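Local coordinates for protein thiosulfate sulfurtransferase (Pseudomonas aeruginosa, PDB 1YT8) that probably transfers sulfur from thiosulfate to cyanide as a thiosulfate sulfurtransferase built from four rhodanese-like domains, at residues A[56-60]-A[315-320]; A[62-68]-A[88-94]. All blocks are in the same frame, centred on the assembly; numbering follows the deposited sequence.

Interaction 1 (A[56-60]-A[315-320]); sequences HARVP and DHVASV
Arg58, the last residue of helix 51-58, buries more surface than any other residue here (103 of 275 Å²); Val320 and Ser319 are its main counterparts. Its side chain (chi1 m, chi2 t, chi3 p) lays the guanidinium against the weakly bonded helical turn around 315-317. NE donates to Ser319 OG at 2.8 Å and NH2 to Asp315 O at 3.1 Å, both near the guanidinium plane, while His316 O lies over one face. Ser319 OG (chi1 m) in turn donates to Asp315 O, 2.7 Å. CA atoms pair Arg58 with Ser319 at 5.5 Å and Val59 with Val320 at 6.2 Å. Val59 leaves helical geometry (phi/psi -139/71), and its CG1 meets Val320 CG2 at 4.0 Å, both valines t. One water bridges Ala57 O and Val317 O. In this buried contact between the first and third rhodanese-like domains, the arginine's cross-domain bonds go to neutral acceptors, a carbonyl and a hydroxyl, while its charge is met by a salt bridge from NH1 to Glu54 of its own helix.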
ATOM      1  N   HIS A  56      -0.898   9.456 -11.950  1.00 15.47           N
ATOM      2  CA  HIS A  56      -1.147   8.787 -13.224  1.00 16.67           C
ATOM      3  C   HIS A  56      -1.301   7.276 -13.110  1.00 17.67           C
ATOM      4  O   HIS A  56      -1.883   6.642 -13.990  1.00 17.82           O
ATOM      5  CB  HIS A  56      -0.053   9.127 -14.239  1.00 17.76           C
ATOM      6  CG  HIS A  56      -0.104  10.544 -14.716  1.00 18.59           C
ATOM      7  ND1 HIS A  56      -1.276  11.269 -14.750  1.00 18.97           N
ATOM      8  CD2 HIS A  56       0.860  11.362 -15.200  1.00 20.59           C
ATOM      9  CE1 HIS A  56      -1.032  12.473 -15.235  1.00 20.21           C
ATOM     10  NE2 HIS A  56       0.255  12.557 -15.517  1.00 20.95           N
ATOM     11  N   ALA A  57      -0.791   6.701 -12.027  1.00 17.01           N
ATOM     12  CA  ALA A  57      -0.906   5.263 -11.825  1.00 15.89           C
ATOM     13  C   ALA A  57      -2.159   4.928 -11.016  1.00 15.00           C
ATOM     14  O   ALA A  57      -2.858   3.963 -11.318  1.00 16.10           O
ATOM     15  CB  ALA A  57       0.337   4.728 -11.108  1.00 15.24           C
ATOM     16  N   ARG A  58      -2.451   5.731  -9.999  1.00 14.26           N
ATOM     17  CA  ARG A  58      -3.612   5.481  -9.145  1.00 14.75           C
ATOM     18  C   ARG A  58      -4.940   5.983  -9.720  1.00 13.79           C
ATOM     19  O   ARG A  58      -6.003   5.458  -9.387  1.00 14.12           O
ATOM     20  CB  ARG A  58      -3.359   6.078  -7.756  1.00 16.85           C
ATOM     21  CG  ARG A  58      -2.125   5.477  -7.091  1.00 18.33           C
ATOM     22  CD  ARG A  58      -1.794   6.127  -5.766  1.00 17.18           C
ATOM     23  NE  ARG A  58      -2.772   5.821  -4.728  1.00 17.92           N
ATOM     24  CZ  ARG A  58      -2.672   6.251  -3.477  1.00 19.83           C
ATOM     25  NH1 ARG A  58      -1.634   6.998  -3.120  1.00 19.21           N
ATOM     26  NH2 ARG A  58      -3.606   5.942  -2.585  1.00 18.79           N
ATOM     27  N   VAL A  59      -4.879   6.996 -10.577  1.00 14.51           N
ATOM     28  CA  VAL A  59      -6.076   7.548 -11.211  1.00 15.83           C
ATOM     29  C   VAL A  59      -5.709   7.820 -12.673  1.00 16.51           C
ATOM     30  O   VAL A  59      -5.584   8.972 -13.086  1.00 15.89           O
ATOM     31  CB  VAL A  59      -6.526   8.875 -10.539  1.00 15.79           C
ATOM     32  CG1 VAL A  59      -7.868   9.326 -11.116  1.00 16.78           C
ATOM     33  CG2 VAL A  59      -6.640   8.694  -9.030  1.00 16.84           C
ATOM     34  N   PRO A  60      -5.531   6.753 -13.473  1.00 16.39           N
ATOM     35  CA  PRO A  60      -5.167   6.866 -14.890  1.00 17.75           C
ATOM     36  C   PRO A  60      -6.152   7.580 -15.818  1.00 18.76           C
ATOM     37  O   PRO A  60      -5.731   8.277 -16.743  1.00 19.48           O
ATOM     38  CB  PRO A  60      -4.929   5.412 -15.299  1.00 17.02           C
ATOM     39  CG  PRO A  60      -5.896   4.666 -14.439  1.00 19.14           C
ATOM     40  CD  PRO A  60      -5.713   5.340 -13.094  1.00 17.14           C
ATOM     41  N   ASP A 315      -6.274   0.029  -1.613  1.00 13.48           N
ATOM     42  CA  ASP A 315      -6.391   1.457  -1.898  1.00 14.42           C
ATOM     43  C   ASP A 315      -5.101   2.156  -2.344  1.00 14.96           C
ATOM     44  O   ASP A 315      -5.150   3.276  -2.858  1.00 16.61           O
ATOM     45  CB  ASP A 315      -6.980   2.176  -0.682  1.00 15.81           C
ATOM     46  CG  ASP A 315      -6.138   1.999   0.560  1.00 15.32           C
ATOM     47  OD1 ASP A 315      -6.020   0.851   1.043  1.00 17.07           O
ATOM     48  OD2 ASP A 315      -5.589   3.011   1.048  1.00 16.06           O
ATOM     49  N   HIS A 316      -3.954   1.510  -2.151  1.00 14.67           N
ATOM     50  CA  HIS A 316      -2.683   2.098  -2.570  1.00 15.92           C
ATOM     51  C   HIS A 316      -2.506   1.965  -4.080  1.00 17.17           C
ATOM     52  O   HIS A 316      -1.731   2.702  -4.690  1.00 16.46           O
ATOM     53  CB  HIS A 316      -1.494   1.403  -1.892  1.00 13.81           C
ATOM     54  CG  HIS A 316      -1.337   1.731  -0.439  1.00 15.21           C
ATOM     55  ND1 HIS A 316      -0.205   1.401   0.275  1.00 15.82           N
ATOM     56  CD2 HIS A 316      -2.166   2.349   0.437  1.00 14.47           C
ATOM     57  CE1 HIS A 316      -0.343   1.800   1.527  1.00 15.68           C
ATOM     58  NE2 HIS A 316      -1.524   2.378   1.651  1.00 15.32           N
ATOM     59  N   VAL A 317      -3.228   1.015  -4.670  1.00 18.03           N
ATOM     60  CA  VAL A 317      -3.141   0.736  -6.102  1.00 17.25           C
ATOM     61  C   VAL A 317      -4.432   1.093  -6.836  1.00 17.83           C
ATOM     62  O   VAL A 317      -4.428   1.898  -7.769  1.00 19.24           O
ATOM     63  CB  VAL A 317      -2.828  -0.761  -6.331  1.00 17.93           C
ATOM     64  CG1 VAL A 317      -2.682  -1.054  -7.817  1.00 19.72           C
ATOM     65  CG2 VAL A 317      -1.555  -1.140  -5.574  1.00 20.45           C
ATOM     66  N   ALA A 318      -5.531   0.477  -6.419  1.00 16.93           N
ATOM     67  CA  ALA A 318      -6.836   0.736  -7.020  1.00 17.15           C
ATOM     68  C   ALA A 318      -7.526   1.804  -6.185  1.00 14.43           C
ATOM     69  O   ALA A 318      -8.417   1.513  -5.386  1.00 16.10           O
ATOM     70  CB  ALA A 318      -7.663  -0.543  -7.044  1.00 15.70           C
ATOM     71  N   SER A 319      -7.098   3.047  -6.378  1.00 14.34           N
ATOM     72  CA  SER A 319      -7.631   4.179  -5.638  1.00 13.67           C
ATOM     73  C   SER A 319      -8.965   4.687  -6.172  1.00 13.68           C
ATOM     74  O   SER A 319      -9.667   5.440  -5.495  1.00 16.14           O
ATOM     75  CB  SER A 319      -6.595   5.305  -5.624  1.00 14.83           C
ATOM     76  OG  SER A 319      -5.378   4.831  -5.064  1.00 15.10           O
ATOM     77  N   VAL A 320      -9.311   4.284  -7.389  1.00 14.09           N
ATOM     78  CA  VAL A 320     -10.576   4.683  -7.983  1.00 12.47           C
ATOM     79  C   VAL A 320     -11.605   3.618  -7.615  1.00 12.41           C
ATOM     80  O   VAL A 320     -11.614   2.530  -8.188  1.00 12.87           O
ATOM     81  CB  VAL A 320     -10.476   4.772  -9.522  1.00 14.07           C
ATOM     82  CG1 VAL A 320     -11.849   5.067 -10.116  1.00 14.45           C
ATOM     83  CG2 VAL A 320      -9.478   5.858  -9.916  1.00 11.55           C
TER
HETATM   84  O   HOH W   1      -2.103   1.516  -9.600  1.00 22.03           O
HETATM   85  O   HOH W   2      -4.239   5.288   0.450  1.00 17.02           O

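Interaction 2 (A[62-68]-A[88-94]); sequences RDTPITV and YSDVALL
Tyr88 lays its ring (chi1 m, chi2 -82°) against the side chain of Arg62, whose CD sits over the face 3.9 Å from the centroid in a CH-pi contact; Ile66 CD1 approaches Tyr88 CD1 at 3.5 Å. The Tyr88 hydroxyl bonds outside, to Val59 O and His56. From here the segments run parallel, strands 66-68 and 91-94 crossing at -37° with axes 4.5 Å apart. Ile66 pairs with Val91, Thr67 with Ala92 and Val68 with Leu93. The ladder reads Ile66 N to Asp90 O 2.9 Å, Ala92 N to Ile66 O 2.8 Å, Val68 N to Ala92 O 2.9 Å and Leu94 N to Val68 O 3.0 Å; before it, Ser89 N donates to Arg62 O at 3.1 Å. A water joins Arg62 O, Thr64 O and Asp90 N. Ile66, Val68, Val91 and Leu93 share one face, Val68 CG2 touching Leu93 CD2 at 3.6 Å; Thr67 and Ala92 occupy the other. With helix 75-85 packed on Val68, Val91 and Leu93, this is a beta-alpha-beta unit of the parallel rhodanese sheet.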
ATOM      1  N   ARG A  62      -8.104  10.351 -17.099  1.00 19.67           N
ATOM      2  CA  ARG A  62      -8.066  11.795 -16.913  1.00 19.78           C
ATOM      3  C   ARG A  62      -9.410  12.447 -16.612  1.00 18.85           C
ATOM      4  O   ARG A  62      -9.450  13.531 -16.029  1.00 20.36           O
ATOM      5  CB  ARG A  62      -7.422  12.462 -18.133  1.00 21.83           C
ATOM      6  CG  ARG A  62      -5.985  12.005 -18.409  1.00 25.06           C
ATOM      7  CD  ARG A  62      -5.043  12.313 -17.251  1.00 28.02           C
ATOM      8  NE  ARG A  62      -3.635  12.122 -17.609  1.00 30.06           N
ATOM      9  CZ  ARG A  62      -3.004  10.951 -17.645  1.00 30.98           C
ATOM     10  NH1 ARG A  62      -3.641   9.829 -17.340  1.00 31.62           N
ATOM     11  NH2 ARG A  62      -1.725  10.902 -17.997  1.00 32.19           N
ATOM     12  N   ASP A  63     -10.511  11.805 -16.995  1.00 18.75           N
ATOM     13  CA  ASP A  63     -11.824  12.383 -16.723  1.00 19.09           C
ATOM     14  C   ASP A  63     -12.557  11.692 -15.569  1.00 17.71           C
ATOM     15  O   ASP A  63     -13.781  11.753 -15.469  1.00 17.04           O
ATOM     16  CB  ASP A  63     -12.685  12.394 -18.000  1.00 22.01           C
ATOM     17  CG  ASP A  63     -13.146  11.009 -18.418  1.00 26.26           C
ATOM     18  OD1 ASP A  63     -12.404  10.031 -18.189  1.00 27.25           O
ATOM     19  OD2 ASP A  63     -14.254  10.905 -18.993  1.00 28.84           O
ATOM     20  N   THR A  64     -11.798  11.035 -14.693  1.00 17.75           N
ATOM     21  CA  THR A  64     -12.378  10.370 -13.525  1.00 17.36           C
ATOM     22  C   THR A  64     -12.847  11.460 -12.563  1.00 14.75           C
ATOM     23  O   THR A  64     -12.156  12.462 -12.375  1.00 16.39           O
ATOM     24  CB  THR A  64     -11.330   9.530 -12.749  1.00 18.00           C
ATOM     25  OG1 THR A  64     -10.807   8.497 -13.589  1.00 19.56           O
ATOM     26  CG2 THR A  64     -11.959   8.905 -11.506  1.00 17.05           C
ATOM     27  N   PRO A  65     -14.032  11.295 -11.959  1.00 16.29           N
ATOM     28  CA  PRO A  65     -14.494  12.323 -11.020  1.00 14.99           C
ATOM     29  C   PRO A  65     -13.588  12.289  -9.786  1.00 15.50           C
ATOM     30  O   PRO A  65     -13.669  11.367  -8.974  1.00 15.27           O
ATOM     31  CB  PRO A  65     -15.918  11.879 -10.695  1.00 15.87           C
ATOM     32  CG  PRO A  65     -16.350  11.188 -11.961  1.00 16.73           C
ATOM     33  CD  PRO A  65     -15.128  10.370 -12.301  1.00 14.29           C
ATOM     34  N   ILE A  66     -12.718  13.284  -9.658  1.00 14.21           N
ATOM     35  CA  ILE A  66     -11.801  13.350  -8.524  1.00 13.04           C
ATOM     36  C   ILE A  66     -12.253  14.403  -7.523  1.00 14.21           C
ATOM     37  O   ILE A  66     -12.553  15.536  -7.896  1.00 11.52           O
ATOM     38  CB  ILE A  66     -10.373  13.726  -8.972  1.00 14.25           C
ATOM     39  CG1 ILE A  66      -9.839  12.693  -9.960  1.00 11.44           C
ATOM     40  CG2 ILE A  66      -9.449  13.828  -7.753  1.00 14.43           C
ATOM     41  CD1 ILE A  66      -8.544  13.122 -10.619  1.00 15.00           C
ATOM     42  N   THR A  67     -12.299  14.020  -6.251  1.00 13.77           N
ATOM     43  CA  THR A  67     -12.685  14.939  -5.186  1.00 13.65           C
ATOM     44  C   THR A  67     -11.572  14.921  -4.136  1.00 14.41           C
ATOM     45  O   THR A  67     -11.336  13.899  -3.488  1.00 13.59           O
ATOM     46  CB  THR A  67     -14.022  14.520  -4.525  1.00 12.98           C
ATOM     47  OG1 THR A  67     -15.067  14.506  -5.510  1.00 14.36           O
ATOM     48  CG2 THR A  67     -14.400  15.500  -3.418  1.00 12.68           C
ATOM     49  N   VAL A  68     -10.883  16.048  -3.983  1.00 15.95           N
ATOM     50  CA  VAL A  68      -9.795  16.153  -3.013  1.00 15.69           C
ATOM     51  C   VAL A  68     -10.256  16.843  -1.731  1.00 13.58           C
ATOM     52  O   VAL A  68     -11.224  17.603  -1.737  1.00 14.95           O
ATOM     53  CB  VAL A  68      -8.591  16.944  -3.593  1.00 17.35           C
ATOM     54  CG1 VAL A  68      -8.016  16.219  -4.801  1.00 17.64           C
ATOM     55  CG2 VAL A  68      -9.026  18.346  -3.986  1.00 17.68           C
ATOM     56  N   TYR A  88      -6.313  16.634 -15.654  1.00 17.70           N
ATOM     57  CA  TYR A  88      -7.542  16.047 -15.122  1.00 18.73           C
ATOM     58  C   TYR A  88      -8.703  17.024 -15.299  1.00 18.52           C
ATOM     59  O   TYR A  88      -8.676  18.144 -14.794  1.00 20.38           O
ATOM     60  CB  TYR A  88      -7.333  15.648 -13.660  1.00 19.24           C
ATOM     61  CG  TYR A  88      -6.429  14.440 -13.546  1.00 18.89           C
ATOM     62  CD1 TYR A  88      -6.934  13.150 -13.718  1.00 17.53           C
ATOM     63  CD2 TYR A  88      -5.055  14.587 -13.343  1.00 19.07           C
ATOM     64  CE1 TYR A  88      -6.097  12.034 -13.694  1.00 17.69           C
ATOM     65  CE2 TYR A  88      -4.205  13.477 -13.320  1.00 19.01           C
ATOM     66  CZ  TYR A  88      -4.733  12.205 -13.496  1.00 19.29           C
ATOM     67  OH  TYR A  88      -3.898  11.110 -13.485  1.00 17.85           O
ATOM     68  N   SER A  89      -9.721  16.573 -16.026  1.00 19.28           N
ATOM     69  CA  SER A  89     -10.882  17.391 -16.371  1.00 20.11           C
ATOM     70  C   SER A  89     -12.089  17.445 -15.444  1.00 19.22           C
ATOM     71  O   SER A  89     -12.997  18.244 -15.678  1.00 21.12           O
ATOM     72  CB  SER A  89     -11.371  16.981 -17.761  1.00 22.33           C
ATOM     73  OG  SER A  89     -11.750  15.614 -17.767  1.00 23.64           O
ATOM     74  N   ASP A  90     -12.127  16.606 -14.415  1.00 18.00           N
ATOM     75  CA  ASP A  90     -13.272  16.603 -13.501  1.00 17.90           C
ATOM     76  C   ASP A  90     -12.781  16.589 -12.061  1.00 17.09           C
ATOM     77  O   ASP A  90     -12.870  15.575 -11.367  1.00 15.58           O
ATOM     78  CB  ASP A  90     -14.154  15.374 -13.773  1.00 18.72           C
ATOM     79  CG  ASP A  90     -15.482  15.414 -13.019  1.00 21.65           C
ATOM     80  OD1 ASP A  90     -15.759  16.398 -12.301  1.00 20.12           O
ATOM     81  OD2 ASP A  90     -16.259  14.444 -13.150  1.00 22.52           O
ATOM     82  N   VAL A  91     -12.268  17.731 -11.617  1.00 16.23           N
ATOM     83  CA  VAL A  91     -11.740  17.857 -10.269  1.00 16.94           C
ATOM     84  C   VAL A  91     -12.628  18.735  -9.400  1.00 16.48           C
ATOM     85  O   VAL A  91     -13.154  19.752  -9.856  1.00 17.55           O
ATOM     86  CB  VAL A  91     -10.322  18.464 -10.296  1.00 16.65           C
ATOM     87  CG1 VAL A  91      -9.724  18.450  -8.903  1.00 17.61           C
ATOM     88  CG2 VAL A  91      -9.443  17.688 -11.260  1.00 17.58           C
ATOM     89  N   ALA A  92     -12.794  18.338  -8.146  1.00 15.77           N
ATOM     90  CA  ALA A  92     -13.610  19.101  -7.214  1.00 16.24           C
ATOM     91  C   ALA A  92     -13.055  19.036  -5.800  1.00 16.96           C
ATOM     92  O   ALA A  92     -12.241  18.169  -5.476  1.00 14.89           O
ATOM     93  CB  ALA A  92     -15.039  18.579  -7.228  1.00 17.32           C
ATOM     94  N   LEU A  93     -13.497  19.972  -4.968  1.00 16.74           N
ATOM     95  CA  LEU A  93     -13.095  20.025  -3.569  1.00 18.30           C
ATOM     96  C   LEU A  93     -14.284  19.481  -2.789  1.00 17.92           C
ATOM     97  O   LEU A  93     -15.427  19.731  -3.163  1.00 18.58           O
ATOM     98  CB  LEU A  93     -12.844  21.470  -3.135  1.00 20.35           C
ATOM     99  CG  LEU A  93     -11.787  22.282  -3.885  1.00 21.62           C
ATOM    100  CD1 LEU A  93     -11.843  23.740  -3.427  1.00 21.08           C
ATOM    101  CD2 LEU A  93     -10.414  21.690  -3.632  1.00 19.73           C
ATOM    102  N   LEU A  94     -14.019  18.730  -1.724  1.00 16.02           N
ATOM    103  CA  LEU A  94     -15.092  18.189  -0.895  1.00 16.17           C
ATOM    104  C   LEU A  94     -15.625  19.331  -0.038  1.00 18.87           C
ATOM    105  O   LEU A  94     -14.865  19.983   0.677  1.00 18.02           O
ATOM    106  CB  LEU A  94     -14.566  17.079   0.015  1.00 17.29           C
ATOM    107  CG  LEU A  94     -15.570  16.497   1.018  1.00 17.57           C
ATOM    108  CD1 LEU A  94     -16.678  15.767   0.275  1.00 16.69           C
ATOM    109  CD2 LEU A  94     -14.855  15.548   1.964  1.00 16.06           C
TER
HETATM  110  O   HOH W   3     -10.618  14.432 -13.539  1.00 16.36           O
HETATM  111  O   HOH W   4     -16.258  13.004 -15.411  1.00 24.35           O

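How the interactions relate
The centres of the two interactions lie about 13 Å apart, and they meet directly: Tyr88 OH of interaction 2 is 2.8 Å from Val59 O and 2.9 Å from His56 ND1, probable hydrogen bonds, and Val59 CG1 packs on Thr64 CB at 3.8 Å. Along the chain, 56-60 is followed almost at once by 62-68, where helix 51-58 hands over to strand 66-69; 88-94 comes next, and 315-320 far later. Interaction 2 pairs neighbouring strands within the first domain's five-stranded parallel sheet, whereas interaction 1 carries the same region across to the third domain, close to strand 283-287. Together they link the first domain's sheet, by way of the end of helix 51-58, to the third rhodanese-like domain.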